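Local coordinates for kojibiose phosphorylase (Gut metagenome, PDB 6W0P), which belongs to glycoside hydrolase family 65, whose members join an N-terminal beta-sandwich domain to a helical catalytic domain and a small C-terminal domain, at residues A[62-67]-A[207-212]; A[85-90]-A[175-180]; A[184-189]-A[200-205]. All coordinates share one frame; numbering follows the deposited sequence.

Contact 1: residues A[62-67]-A[207-212]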
loop_
_atom_site.group_PDB
_atom_site.type_symbol
_atom_site.label_atom_id
_atom_site.label_comp_id
_atom_site.label_asym_id
_atom_site.label_seq_id
_atom_site.Cartn_x
_atom_site.Cartn_y
_atom_site.Cartn_z
ATOM N N GLY A 62 3.082 -24.413 -14.363
ATOM C CA GLY A 62 1.608 -24.279 -14.314
ATOM C C GLY A 62 0.983 -25.026 -13.139
ATOM O O GLY A 62 -0.247 -25.031 -13.019
ATOM N N ILE A 63 1.800 -25.661 -12.299
ATOM C CA ILE A 63 1.339 -26.307 -11.044
ATOM C C ILE A 63 1.553 -25.295 -9.921
ATOM O O ILE A 63 2.705 -24.967 -9.638
ATOM C CB ILE A 63 2.066 -27.633 -10.786
ATOM C CG1 ILE A 63 1.598 -28.719 -11.757
ATOM C CG2 ILE A 63 1.897 -28.049 -9.339
ATOM C CD1 ILE A 63 0.103 -29.028 -11.720
ATOM N N TYR A 64 0.460 -24.787 -9.367
ATOM C CA TYR A 64 0.441 -23.533 -8.588
ATOM C C TYR A 64 -0.639 -23.642 -7.519
ATOM O O TYR A 64 -1.557 -24.503 -7.652
ATOM C CB TYR A 64 0.185 -22.354 -9.526
ATOM C CG TYR A 64 -1.260 -22.143 -9.886
ATOM C CD1 TYR A 64 -1.854 -22.835 -10.927
ATOM C CD2 TYR A 64 -2.040 -21.250 -9.172
ATOM C CE1 TYR A 64 -3.193 -22.655 -11.237
ATOM C CE2 TYR A 64 -3.374 -21.049 -9.475
ATOM C CZ TYR A 64 -3.956 -21.758 -10.505
ATOM O OH TYR A 64 -5.272 -21.539 -10.799
ATOM N N GLU A 65 -0.509 -22.810 -6.488
ATOM C CA GLU A 65 -1.520 -22.633 -5.423
ATOM C C GLU A 65 -1.703 -21.139 -5.152
ATOM O O GLU A 65 -0.815 -20.335 -5.532
ATOM C CB GLU A 65 -1.111 -23.339 -4.125
ATOM C CG GLU A 65 -1.910 -24.594 -3.851
ATOM C CD GLU A 65 -3.411 -24.435 -3.994
ATOM O OE1 GLU A 65 -4.034 -25.330 -4.585
ATOM O OE2 GLU A 65 -3.945 -23.412 -3.530
ATOM N N TYR A 66 -2.787 -20.819 -4.445
ATOM C CA TYR A 66 -3.082 -19.472 -3.913
ATOM C C TYR A 66 -2.481 -19.320 -2.513
ATOM O O TYR A 66 -2.180 -20.329 -1.830
ATOM C CB TYR A 66 -4.589 -19.255 -3.930
ATOM C CG TYR A 66 -5.178 -19.025 -5.294
ATOM C CD1 TYR A 66 -5.105 -17.776 -5.898
ATOM C CD2 TYR A 66 -5.841 -20.033 -5.969
ATOM C CE1 TYR A 66 -5.663 -17.538 -7.145
ATOM C CE2 TYR A 66 -6.418 -19.808 -7.211
ATOM C CZ TYR A 66 -6.323 -18.560 -7.805
ATOM O OH TYR A 66 -6.880 -18.323 -9.029
ATOM N N ALA A 67 -2.285 -18.072 -2.087
ATOM C CA ALA A 67 -1.985 -17.745 -0.681
ATOM C C ALA A 67 -3.032 -18.427 0.204
ATOM O O ALA A 67 -4.199 -18.469 -0.194
ATOM C CB ALA A 67 -1.970 -16.256 -0.476
ATOM N N THR A 207 -6.439 -25.595 -6.188
ATOM C CA THR A 207 -6.415 -25.266 -7.638
ATOM C C THR A 207 -6.905 -26.446 -8.475
ATOM O O THR A 207 -6.929 -26.312 -9.705
ATOM C CB THR A 207 -5.017 -24.794 -8.033
ATOM O OG1 THR A 207 -4.083 -25.848 -7.798
ATOM C CG2 THR A 207 -4.628 -23.558 -7.258
ATOM N N ASN A 208 -7.257 -27.562 -7.834
ATOM C CA ASN A 208 -7.853 -28.760 -8.487
ATOM C C ASN A 208 -6.805 -29.388 -9.412
ATOM O O ASN A 208 -7.168 -29.871 -10.501
ATOM C CB ASN A 208 -9.160 -28.424 -9.220
ATOM C CG ASN A 208 -10.270 -29.393 -8.869
ATOM O OD1 ASN A 208 -10.745 -29.387 -7.728
ATOM N ND2 ASN A 208 -10.687 -30.214 -9.827
ATOM N N GLN A 209 -5.541 -29.375 -9.000
ATOM C CA GLN A 209 -4.431 -29.939 -9.804
ATOM C C GLN A 209 -3.918 -31.203 -9.124
ATOM O O GLN A 209 -3.809 -31.216 -7.876
ATOM C CB GLN A 209 -3.324 -28.913 -9.995
ATOM C CG GLN A 209 -3.797 -27.697 -10.771
ATOM C CD GLN A 209 -2.645 -26.748 -10.986
ATOM O OE1 GLN A 209 -1.848 -26.509 -10.072
ATOM N NE2 GLN A 209 -2.548 -26.226 -12.206
ATOM N N THR A 210 -3.606 -32.200 -9.940
ATOM C CA THR A 210 -3.139 -33.534 -9.507
ATOM C C THR A 210 -1.821 -33.873 -10.206
ATOM O O THR A 210 -1.567 -33.354 -11.322
ATOM C CB THR A 210 -4.193 -34.613 -9.794
ATOM O OG1 THR A 210 -4.263 -34.801 -11.211
ATOM C CG2 THR A 210 -5.547 -34.260 -9.217
ATOM N N LEU A 211 -1.042 -34.730 -9.553
ATOM C CA LEU A 211 0.252 -35.224 -10.050
ATOM C C LEU A 211 0.400 -36.692 -9.634
ATOM O O LEU A 211 0.091 -37.004 -8.472
ATOM C CB LEU A 211 1.322 -34.334 -9.418
ATOM C CG LEU A 211 2.764 -34.750 -9.669
ATOM C CD1 LEU A 211 3.673 -33.528 -9.630
ATOM C CD2 LEU A 211 3.219 -35.793 -8.659
ATOM N N THR A 212 0.890 -37.543 -10.533
ATOM C CA THR A 212 1.327 -38.925 -10.209
ATOM C C THR A 212 2.826 -39.016 -10.460
ATOM O O THR A 212 3.260 -38.688 -11.582
ATOM C CB THR A 212 0.555 -39.992 -10.996
ATOM O OG1 THR A 212 -0.791 -39.951 -10.538
ATOM C CG2 THR A 212 1.093 -41.390 -10.785
#
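Q209 reaches the backbone of G62 and Y64 because its CG stands anti to its own carbonyl carbon (chi1 -63°) and its CD continues the chain in extended form (chi2 -177°). The terminal amide then bridges the peptides on either side of I63. Q209 NE2 gives a proton to G62 O at 2.7 Å, in the plane of that carbonyl, while Q209 OE1 accepts from Y64 N at 3.0 Å on a lone pair. Glutamine suits the place because one flat group offers both donor and acceptor, and gripping both ends fixes its rotation; NE2 also bonds K257 O. G62 has a positive phi of 95°, readily adopted by glycine. The hydrocarbon of I63 slides past the Q209 side chain in the opposite direction, bringing I63 CD1 to 3.6 Å from Q209 OE1.

T207 meets Y64 and E65. Its methyl CG2 lies over one face of the Y64 ring, offset toward the rim, in a CH-pi contact 3.9 Å from the ring centroid. The hydroxyl T207 OG1 sits 2.9 Å from Y64 O and is also hydrogen-bonded with T204 OG1. The backbone N of T207 donates to E65 OE1 at 2.9 Å, on the syn side of the carboxylate; T206 N bonds the same oxygen. The other oxygen, E65 OE2, takes Y66 N at 3.0 Å from above the carboxylate plane. Three backbone N-H groups therefore reach the carboxylate of this buried acid, which probably helps it stay ionised.

The Q209 amide, the E65 carboxylate and the T207 hydroxyl link strand 64-66 of a two-stranded antiparallel sheet to the turn between strands 197-204 and 210-217, within the galactose-mutarotase-like beta-sandwich domain of family 65 enzymes.

Contact 2: residues A[85-90]-A[175-180]; sequences TINSVN and SNILHW
Two irregular connections of the N-terminal beta-sandwich domain meet where N87 faces H179 and I177, held by side chains and waters, with no regular strand pairing. The imidazole of H179 accepts N87 N at ND1, 3.0 Å away, in a nearly straight bond (166°) whose donor is tilted somewhat from the ring plane. H179 CG is anti to its backbone N (chi1 -158°), on the side of residues 85-87. H179 CE1 comes within 2.9 Å of T85 O, and water 1 bonds H179 NE2 and may also donate to T85 O.

N87 answers with its own side chain. N87 ND2 donates to L178 O at 2.9 Å, the oxygen lying close to the amide plane, while OD1 accepts T58 N. Asparagine fits because its short amide can hold two backbones at once. Water 2 adds a further link by donating to both N87 O and I177 O.

Beside these polar ties, toward S175, lies I177. Its CD1 is pressed to 3.0 Å from N87 O and its CG1 to 3.1 Å from S88 O, a tight fit of a branched side chain against backbone carbonyls. CG2 meets N90 CB more loosely. At the far end V89 CB and S175 CB touch at 4.3 Å, and water 3 bonds S175 OG and, weakly, V89 N.

The connection 85-90 runs from strand 83-85 toward strand 94-98, and the loop of residues 175-180 leads out of strand 165-174. W186 of strand 186-194 packs against I86, S88, S175 and I177, while the F84 ring lies almost parallel to that of H179.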
loop_
_atom_site.group_PDB
_atom_site.type_symbol
_atom_site.label_atom_id
_atom_site.label_comp_id
_atom_site.label_asym_id
_atom_site.label_seq_id
_atom_site.Cartn_x
_atom_site.Cartn_y
_atom_site.Cartn_z
ATOM N N THR A 85 3.902 -20.809 -8.293
ATOM C CA THR A 85 4.400 -22.160 -8.680
ATOM C C THR A 85 4.929 -22.835 -7.418
ATOM O O THR A 85 5.704 -22.193 -6.708
ATOM C CB THR A 85 5.469 -22.040 -9.771
ATOM O OG1 THR A 85 4.969 -21.192 -10.804
ATOM C CG2 THR A 85 5.855 -23.353 -10.410
ATOM N N ILE A 86 4.482 -24.057 -7.119
ATOM C CA ILE A 86 4.714 -24.683 -5.781
ATOM C C ILE A 86 5.807 -25.755 -5.882
ATOM O O ILE A 86 5.877 -26.507 -6.875
ATOM C CB ILE A 86 3.407 -25.224 -5.172
ATOM C CG1 ILE A 86 2.651 -26.123 -6.153
ATOM C CG2 ILE A 86 2.542 -24.079 -4.675
ATOM C CD1 ILE A 86 1.474 -26.854 -5.550
ATOM N N ASN A 87 6.668 -25.785 -4.874
ATOM C CA ASN A 87 7.597 -26.910 -4.646
ATOM C C ASN A 87 6.735 -28.171 -4.695
ATOM O O ASN A 87 5.624 -28.194 -4.059
ATOM C CB ASN A 87 8.354 -26.733 -3.333
ATOM C CG ASN A 87 9.559 -27.636 -3.217
ATOM O OD1 ASN A 87 9.919 -28.318 -4.185
ATOM N ND2 ASN A 87 10.128 -27.693 -2.011
ATOM N N SER A 88 7.185 -29.151 -5.473
ATOM C CA SER A 88 6.447 -30.404 -5.758
ATOM C C SER A 88 7.335 -31.595 -5.423
ATOM O O SER A 88 8.427 -31.409 -4.853
ATOM C CB SER A 88 5.990 -30.435 -7.192
ATOM O OG SER A 88 5.286 -29.253 -7.506
ATOM N N VAL A 89 6.887 -32.780 -5.803
ATOM C CA VAL A 89 7.511 -34.051 -5.357
ATOM C C VAL A 89 9.027 -33.968 -5.561
ATOM O O VAL A 89 9.485 -33.757 -6.695
ATOM C CB VAL A 89 6.856 -35.256 -6.057
ATOM C CG1 VAL A 89 6.905 -35.155 -7.582
ATOM C CG2 VAL A 89 7.441 -36.572 -5.564
ATOM N N ASN A 90 9.781 -34.129 -4.478
ATOM C CA ASN A 90 11.250 -34.357 -4.539
ATOM C C ASN A 90 11.494 -35.819 -4.954
ATOM O O ASN A 90 11.266 -36.701 -4.106
ATOM C CB ASN A 90 11.905 -34.038 -3.190
ATOM C CG ASN A 90 13.399 -34.289 -3.192
ATOM O OD1 ASN A 90 13.935 -34.848 -4.148
ATOM N ND2 ASN A 90 14.074 -33.854 -2.136
ATOM N N SER A 175 6.504 -35.954 -1.235
ATOM C CA SER A 175 5.584 -34.843 -1.578
ATOM C C SER A 175 5.077 -34.170 -0.298
ATOM O O SER A 175 3.996 -33.567 -0.351
ATOM C CB SER A 175 4.467 -35.291 -2.487
ATOM O OG SER A 175 3.716 -34.171 -2.951
ATOM N N ASN A 176 5.866 -34.215 0.784
ATOM C CA ASN A 176 5.605 -33.452 2.036
ATOM C C ASN A 176 6.388 -32.132 2.002
ATOM O O ASN A 176 6.480 -31.457 3.055
ATOM C CB ASN A 176 5.927 -34.310 3.268
ATOM C CG ASN A 176 4.916 -35.428 3.442
ATOM O OD1 ASN A 176 3.729 -35.166 3.562
ATOM N ND2 ASN A 176 5.364 -36.671 3.411
ATOM N N ILE A 177 6.943 -31.776 0.840
ATOM C CA ILE A 177 7.912 -30.644 0.684
ATOM C C ILE A 177 7.188 -29.337 1.002
ATOM O O ILE A 177 5.982 -29.205 0.677
ATOM C CB ILE A 177 8.596 -30.634 -0.707
ATOM C CG1 ILE A 177 7.717 -31.083 -1.877
ATOM C CG2 ILE A 177 9.823 -31.517 -0.671
ATOM C CD1 ILE A 177 6.444 -30.331 -2.075
ATOM N N LEU A 178 7.894 -28.401 1.622
ATOM C CA LEU A 178 7.329 -27.068 1.927
ATOM C C LEU A 178 7.591 -26.124 0.750
ATOM O O LEU A 178 8.584 -26.307 0.003
ATOM C CB LEU A 178 7.942 -26.518 3.220
ATOM C CG LEU A 178 7.928 -27.458 4.430
ATOM C CD1 LEU A 178 8.653 -26.810 5.613
ATOM C CD2 LEU A 178 6.490 -27.867 4.806
ATOM N N HIS A 179 6.692 -25.159 0.585
ATOM C CA HIS A 179 6.891 -23.898 -0.167
ATOM C C HIS A 179 6.959 -22.727 0.815
ATOM O O HIS A 179 6.345 -22.833 1.904
ATOM C CB HIS A 179 5.765 -23.702 -1.174
ATOM C CG HIS A 179 6.168 -22.783 -2.265
ATOM N ND1 HIS A 179 6.842 -23.234 -3.377
ATOM C CD2 HIS A 179 6.023 -21.447 -2.399
ATOM C CE1 HIS A 179 7.095 -22.199 -4.159
ATOM N NE2 HIS A 179 6.592 -21.095 -3.589
ATOM N N TRP A 180 7.689 -21.672 0.445
ATOM C CA TRP A 180 8.023 -20.506 1.311
ATOM C C TRP A 180 8.682 -20.984 2.619
ATOM O O TRP A 180 8.677 -20.215 3.578
ATOM C CB TRP A 180 6.774 -19.645 1.593
ATOM C CG TRP A 180 6.026 -19.152 0.385
ATOM C CD1 TRP A 180 4.687 -19.294 0.137
ATOM C CD2 TRP A 180 6.563 -18.439 -0.755
ATOM N NE1 TRP A 180 4.362 -18.725 -1.071
ATOM C CE2 TRP A 180 5.487 -18.193 -1.637
ATOM C CE3 TRP A 180 7.846 -18.001 -1.126
ATOM C CZ2 TRP A 180 5.650 -17.529 -2.852
ATOM C CZ3 TRP A 180 8.010 -17.338 -2.328
ATOM C CH2 TRP A 180 6.923 -17.115 -3.181
HETATM O O HOH W 1 7.136 -19.556 -5.811
HETATM O O HOH W 2 4.555 -27.786 -1.318
HETATM O O HOH W 3 4.040 -33.060 -5.566
#

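Contact 3: residues A[184-189]-A[200-205]; sequences CYWNRV and LTVKTL
C184 and L205 meet loosely where the hairpin opens, the carbonyl oxygen of C184 facing L205 CD2. Y185 follows with a firmer contact: its ring atom CD2 rests 3.7 Å from L205 CD1, and its carbonyl takes a weak hydrogen bond from L205 N. T204 CA approaches the same oxygen.

W186 pairs with T204 at a non-hydrogen-bonded position. Its CG is anti to its carbonyl carbon (chi1 -64°), and the six-membered ring lies against T204 and V202. T204 CG2 sits over the face of that ring, 4.0 Å from its centroid. V202 CG2 packs at 3.4 Å from W186 CE3, its side chain crossing the tryptophan at about a right angle. A broad ring suits this buried place, and its NE1 finds its acceptor in N87.

N187 and K203 form the hydrogen-bonded pair: N187 N to K203 O measures 2.7 Å, and K203 N returns to N187 O at 3.0 Å. R188 points its CB away from the partner strand, and its NH2 forms a salt bridge with E191 OE1. V189 closes the walk with CB 3.1 Å from T201 O, while its N bonds that oxygen only weakly.

One strong pair of bonds is flanked by weak ones, and the strand axes, 140° apart, diverge from strictly antiparallel; the packing of W186 on V202 and T204 adds apolar contact beside the ladder.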
loop_
_atom_site.group_PDB
_atom_site.type_symbol
_atom_site.label_atom_id
_atom_site.label_comp_id
_atom_site.label_asym_id
_atom_site.label_seq_id
_atom_site.Cartn_x
_atom_site.Cartn_y
_atom_site.Cartn_z
ATOM N N CYS A 184 3.245 -27.216 3.218
ATOM C CA CYS A 184 3.055 -28.198 2.130
ATOM C C CYS A 184 1.739 -27.871 1.429
ATOM O O CYS A 184 0.754 -27.697 2.128
ATOM C CB CYS A 184 3.018 -29.631 2.649
ATOM S SG CYS A 184 2.892 -30.852 1.314
ATOM N N TYR A 185 1.749 -27.754 0.104
ATOM C CA TYR A 185 0.586 -27.294 -0.702
ATOM C C TYR A 185 -0.057 -28.495 -1.403
ATOM O O TYR A 185 -0.844 -28.283 -2.320
ATOM C CB TYR A 185 1.009 -26.156 -1.641
ATOM C CG TYR A 185 1.153 -24.835 -0.923
ATOM C CD1 TYR A 185 2.326 -24.510 -0.259
ATOM C CD2 TYR A 185 0.097 -23.935 -0.839
ATOM C CE1 TYR A 185 2.458 -23.316 0.434
ATOM C CE2 TYR A 185 0.209 -22.741 -0.145
ATOM C CZ TYR A 185 1.393 -22.429 0.496
ATOM O OH TYR A 185 1.527 -21.256 1.189
ATOM N N TRP A 186 0.220 -29.704 -0.918
ATOM C CA TRP A 186 -0.296 -30.987 -1.467
ATOM C C TRP A 186 -1.126 -31.733 -0.416
ATOM O O TRP A 186 -0.695 -31.747 0.767
ATOM C CB TRP A 186 0.878 -31.843 -1.937
ATOM C CG TRP A 186 1.617 -31.202 -3.066
ATOM C CD1 TRP A 186 2.745 -30.440 -2.986
ATOM C CD2 TRP A 186 1.237 -31.214 -4.447
ATOM N NE1 TRP A 186 3.116 -30.015 -4.235
ATOM C CE2 TRP A 186 2.208 -30.475 -5.151
ATOM C CE3 TRP A 186 0.190 -31.795 -5.162
ATOM C CZ2 TRP A 186 2.155 -30.304 -6.531
ATOM C CZ3 TRP A 186 0.138 -31.628 -6.529
ATOM C CH2 TRP A 186 1.109 -30.889 -7.201
ATOM N N ASN A 187 -2.257 -32.320 -0.829
ATOM C CA ASN A 187 -3.036 -33.299 -0.019
ATOM C C ASN A 187 -2.822 -34.704 -0.593
ATOM O O ASN A 187 -2.698 -34.846 -1.838
ATOM C CB ASN A 187 -4.538 -32.990 0.018
ATOM C CG ASN A 187 -4.863 -31.738 0.803
ATOM O OD1 ASN A 187 -4.283 -31.510 1.855
ATOM N ND2 ASN A 187 -5.754 -30.907 0.279
ATOM N N ARG A 188 -2.861 -35.706 0.282
ATOM C CA ARG A 188 -2.721 -37.142 -0.057
ATOM C C ARG A 188 -3.864 -37.572 -0.988
ATOM O O ARG A 188 -5.009 -37.111 -0.802
ATOM C CB ARG A 188 -2.702 -37.929 1.257
ATOM C CG ARG A 188 -2.996 -39.414 1.124
ATOM C CD ARG A 188 -3.000 -40.130 2.466
ATOM N NE ARG A 188 -2.293 -41.407 2.399
ATOM C CZ ARG A 188 -1.934 -42.161 3.442
ATOM N NH1 ARG A 188 -2.223 -41.807 4.687
ATOM N NH2 ARG A 188 -1.277 -43.287 3.231
ATOM N N VAL A 189 -3.584 -38.446 -1.948
ATOM C CA VAL A 189 -4.647 -39.232 -2.644
ATOM C C VAL A 189 -4.340 -40.708 -2.406
ATOM O O VAL A 189 -5.074 -41.318 -1.621
ATOM C CB VAL A 189 -4.755 -38.904 -4.145
ATOM C CG1 VAL A 189 -5.822 -39.748 -4.828
ATOM C CG2 VAL A 189 -5.009 -37.418 -4.372
ATOM N N LEU A 200 3.130 -42.369 -6.062
ATOM C CA LEU A 200 2.081 -41.639 -5.312
ATOM C C LEU A 200 1.276 -40.775 -6.280
ATOM O O LEU A 200 1.764 -40.492 -7.388
ATOM C CB LEU A 200 2.705 -40.800 -4.192
ATOM C CG LEU A 200 3.875 -39.893 -4.564
ATOM C CD1 LEU A 200 3.391 -38.639 -5.285
ATOM C CD2 LEU A 200 4.670 -39.523 -3.302
ATOM N N THR A 201 0.066 -40.429 -5.874
ATOM C CA THR A 201 -0.818 -39.458 -6.543
ATOM C C THR A 201 -1.233 -38.442 -5.486
ATOM O O THR A 201 -1.687 -38.874 -4.393
ATOM C CB THR A 201 -2.049 -40.117 -7.171
ATOM O OG1 THR A 201 -1.593 -41.009 -8.189
ATOM C CG2 THR A 201 -3.002 -39.102 -7.763
ATOM N N VAL A 202 -1.057 -37.158 -5.787
ATOM C CA VAL A 202 -1.346 -36.056 -4.834
ATOM C C VAL A 202 -2.214 -35.033 -5.556
ATOM O O VAL A 202 -2.293 -35.079 -6.800
ATOM C CB VAL A 202 -0.055 -35.429 -4.279
ATOM C CG1 VAL A 202 0.609 -36.336 -3.265
ATOM C CG2 VAL A 202 0.927 -35.061 -5.383
ATOM N N LYS A 203 -2.838 -34.155 -4.783
ATOM C CA LYS A 203 -3.703 -33.083 -5.299
ATOM C C LYS A 203 -3.371 -31.800 -4.540
ATOM O O LYS A 203 -3.041 -31.894 -3.342
ATOM C CB LYS A 203 -5.170 -33.483 -5.141
ATOM C CG LYS A 203 -6.159 -32.552 -5.822
ATOM C CD LYS A 203 -7.584 -33.069 -5.743
ATOM C CE LYS A 203 -8.598 -32.094 -6.308
ATOM N NZ LYS A 203 -9.876 -32.772 -6.650
ATOM N N THR A 204 -3.448 -30.661 -5.234
ATOM C CA THR A 204 -3.200 -29.312 -4.668
ATOM C C THR A 204 -4.367 -28.953 -3.752
ATOM O O THR A 204 -5.464 -29.484 -3.989
ATOM C CB THR A 204 -3.035 -28.272 -5.774
ATOM O OG1 THR A 204 -4.220 -28.281 -6.569
ATOM C CG2 THR A 204 -1.826 -28.550 -6.643
ATOM N N LEU A 205 -4.123 -28.048 -2.802
ATOM C CA LEU A 205 -5.074 -27.634 -1.740
ATOM C C LEU A 205 -6.385 -27.168 -2.378
ATOM O O LEU A 205 -7.438 -27.603 -1.911
ATOM C CB LEU A 205 -4.470 -26.488 -0.922
ATOM C CG LEU A 205 -3.102 -26.734 -0.274
ATOM C CD1 LEU A 205 -2.759 -25.620 0.711
ATOM C CD2 LEU A 205 -3.060 -28.078 0.441
#

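The three contacts lie together in the N-terminal domain, with contact centres 9 to 11 Å apart. Contacts 1 and 2 join at the end of the two-stranded sheet 64-66/83-85, where I63 O and I86 N probably hydrogen-bond at 3.2 Å. Contacts 1 and 3 meet beside the large sheet: Q209 O and T204 N are 2.7 Å apart, a probable bond at the turn joining strands 197-204 and 210-217. W186 of contact 3 reaches into contact 2, its NE1 lying 3.1 Å from N87 O. Along the chain, contacts 2 and 3 are both nested inside the loop closed by contact 1. Toward the helical catalytic domain, Y64 bonds N402, Y66 bonds K404 and T85 bonds S345, placing the cluster at the domain boundary.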